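Local structure of flagellar hook-associated protein (Burkholderia pseudomallei, 4UT1) at residues S93-L98 / S609-S614. The protein probably serves as a structural component of the bacterial flagellum, as a hook-associated protein at the junction of hook and filament. Sequence-based numbering, arbitrary orientation.
Sequences STYYTL and SQLKAS. With EDO (1,2-ethanediol), chain B.
Within 93-98, the neighbouring Tyr-95 and Tyr-96 of helix 80-106 meet Leu-611 and Lys-612 of helix 593-630, a worked example of how distant parts of a chain can be joined by aromatic faces and aliphatic carbon. The axes of segments 93-98 and 609-614 run roughly antiparallel, approaching to 8.9 Å at 145°, and no hydrogen bond links the segments.

CH-pi contacts come first. Leu-611 CD1 sits 3.4 Å from the centroid of the Tyr-95 ring, over one face and displaced toward the CD1 side of the rim, with the two side chains crossing at about a right angle. Lys-612 offers its backbone instead: CA lies 3.9 Å from the Tyr-96 ring centroid, 24° off the normal.

Apolar packing extends both pairs. With CG anti to the backbone N (chi1 176°), Tyr-96 lies beside Lys-612, whose chain is fully extended and points the same way; Lys-612 CB reaches 3.5 Å from Tyr-96 CE1, and CG and CD follow the phenol out to OH, while the ammonium end leads away. Leu-611 CB also approaches Tyr-96 CD1, at 3.9 Å, and the leucine side chain touches Leu-92 and Val-99 of helix 80-106.

The phenol oxygen of Tyr-95 bonds elsewhere: OH is hydrogen-bonded to Thr-299 of helix 287-322, a third helix of the bundle, which also packs on the Tyr-95 side chain through Phe-295 and Gln-298. Off the interface, Gln-610 NE2 donates to Ser-614 OG at 2.9 Å, and 1,2-ethanediol, probably from crystallisation, donates to Ser-609 OG.

The chemistry implies a junction between N- and C-terminal helices of the modelled chain that rests on shape and dispersion, with buried Leu-611 at its centre and Lys-612 contributing mainly CA and the aliphatic part of its chain at the margin.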
loop_
_atom_site.group_PDB
_atom_site.type_symbol
_atom_site.label_atom_id
_atom_site.label_comp_id
_atom_site.label_asym_id
_atom_site.label_seq_id
_atom_site.Cartn_x
_atom_site.Cartn_y
_atom_site.Cartn_z
ATOM N N SER A 93 -23.771 -0.055 -14.612
ATOM C CA SER A 93 -24.620 0.395 -13.515
ATOM C C SER A 93 -24.232 -0.320 -12.231
ATOM O O SER A 93 -24.271 0.268 -11.163
ATOM C CB SER A 93 -26.106 0.172 -13.822
ATOM O OG SER A 93 -26.434 -1.203 -13.812
ATOM N N THR A 94 -23.871 -1.593 -12.339
ATOM C CA THR A 94 -23.349 -2.336 -11.193
ATOM C C THR A 94 -22.055 -1.687 -10.669
ATOM O O THR A 94 -21.912 -1.458 -9.469
ATOM C CB THR A 94 -23.079 -3.813 -11.567
ATOM O OG1 THR A 94 -24.332 -4.463 -11.814
ATOM C CG2 THR A 94 -22.367 -4.539 -10.438
ATOM N N TYR A 95 -21.123 -1.404 -11.576
ATOM C CA TYR A 95 -19.845 -0.783 -11.217
ATOM C C TYR A 95 -20.116 0.590 -10.594
ATOM O O TYR A 95 -19.610 0.898 -9.510
ATOM C CB TYR A 95 -18.936 -0.677 -12.452
ATOM C CG TYR A 95 -17.475 -0.330 -12.196
ATOM C CD1 TYR A 95 -17.049 0.159 -10.965
ATOM C CD2 TYR A 95 -16.525 -0.478 -13.203
ATOM C CE1 TYR A 95 -15.710 0.485 -10.743
ATOM C CE2 TYR A 95 -15.187 -0.162 -12.988
ATOM C CZ TYR A 95 -14.789 0.313 -11.760
ATOM O OH TYR A 95 -13.465 0.632 -11.550
ATOM N N TYR A 96 -20.928 1.404 -11.263
ATOM C CA TYR A 96 -21.271 2.724 -10.722
ATOM C C TYR A 96 -21.808 2.645 -9.284
ATOM O O TYR A 96 -21.320 3.346 -8.387
ATOM C CB TYR A 96 -22.302 3.450 -11.598
ATOM C CG TYR A 96 -22.708 4.753 -10.951
ATOM C CD1 TYR A 96 -21.748 5.713 -10.654
ATOM C CD2 TYR A 96 -24.020 5.014 -10.594
ATOM C CE1 TYR A 96 -22.083 6.897 -10.039
ATOM C CE2 TYR A 96 -24.369 6.215 -9.974
ATOM C CZ TYR A 96 -23.392 7.144 -9.698
ATOM O OH TYR A 96 -23.719 8.335 -9.080
ATOM N N THR A 97 -22.812 1.802 -9.067
ATOM C CA THR A 97 -23.438 1.693 -7.754
ATOM C C THR A 97 -22.390 1.401 -6.677
ATOM O O THR A 97 -22.394 2.016 -5.608
ATOM C CB THR A 97 -24.540 0.610 -7.740
ATOM O OG1 THR A 97 -25.598 1.018 -8.608
ATOM C CG2 THR A 97 -25.097 0.431 -6.347
ATOM N N LEU A 98 -21.459 0.503 -6.985
ATOM C CA LEU A 98 -20.469 0.090 -6.006
ATOM C C LEU A 98 -19.448 1.189 -5.736
ATOM O O LEU A 98 -19.075 1.427 -4.587
ATOM C CB LEU A 98 -19.756 -1.178 -6.472
ATOM C CG LEU A 98 -20.600 -2.451 -6.449
ATOM C CD1 LEU A 98 -19.868 -3.551 -7.171
ATOM C CD2 LEU A 98 -20.896 -2.846 -5.016
ATOM N N SER A 609 -17.542 9.706 -10.952
ATOM C CA SER A 609 -18.155 10.712 -11.814
ATOM C C SER A 609 -18.175 10.240 -13.274
ATOM O O SER A 609 -19.149 10.480 -13.983
ATOM C CB SER A 609 -17.458 12.074 -11.688
ATOM O OG SER A 609 -16.081 11.992 -12.000
ATOM N N GLN A 610 -17.131 9.547 -13.719
ATOM C CA GLN A 610 -17.147 9.043 -15.081
ATOM C C GLN A 610 -18.192 7.940 -15.214
ATOM O O GLN A 610 -18.969 7.924 -16.167
ATOM C CB GLN A 610 -15.780 8.524 -15.513
ATOM C CG GLN A 610 -15.777 7.977 -16.938
ATOM C CD GLN A 610 -16.225 9.016 -17.955
ATOM O OE1 GLN A 610 -15.638 10.099 -18.049
ATOM N NE2 GLN A 610 -17.277 8.701 -18.710
ATOM N N LEU A 611 -18.216 7.025 -14.250
ATOM C CA LEU A 611 -19.158 5.913 -14.315
ATOM C C LEU A 611 -20.591 6.426 -14.243
ATOM O O LEU A 611 -21.502 5.829 -14.816
ATOM C CB LEU A 611 -18.890 4.901 -13.192
ATOM C CG LEU A 611 -17.715 3.962 -13.497
ATOM C CD1 LEU A 611 -17.319 3.163 -12.278
ATOM C CD2 LEU A 611 -18.116 3.022 -14.630
ATOM N N LYS A 612 -20.803 7.541 -13.554
ATOM C CA LYS A 612 -22.156 8.081 -13.480
ATOM C C LYS A 612 -22.658 8.472 -14.868
ATOM O O LYS A 612 -23.798 8.169 -15.241
ATOM C CB LYS A 612 -22.224 9.290 -12.550
ATOM C CG LYS A 612 -23.642 9.834 -12.375
ATOM C CD LYS A 612 -23.667 11.090 -11.486
ATOM C CE LYS A 612 -25.101 11.556 -11.219
ATOM N NZ LYS A 612 -25.148 12.762 -10.328
ATOM N N ALA A 613 -21.810 9.149 -15.629
ATOM C CA ALA A 613 -22.187 9.597 -16.961
ATOM C C ALA A 613 -22.266 8.406 -17.919
ATOM O O ALA A 613 -23.235 8.271 -18.669
ATOM C CB ALA A 613 -21.203 10.628 -17.470
ATOM N N SER A 614 -21.253 7.539 -17.882
ATOM C CA SER A 614 -21.217 6.384 -18.773
ATOM C C SER A 614 -22.431 5.494 -18.551
ATOM O O SER A 614 -23.053 5.019 -19.501
ATOM C CB SER A 614 -19.942 5.580 -18.574
ATOM O OG SER A 614 -18.834 6.294 -19.074
HETATM C C1 EDO B . -14.894 12.963 -14.644
HETATM O O1 EDO B . -14.074 11.925 -14.081
HETATM C C2 EDO B . -15.141 12.624 -16.112
HETATM O O2 EDO B . -15.180 13.826 -16.895
#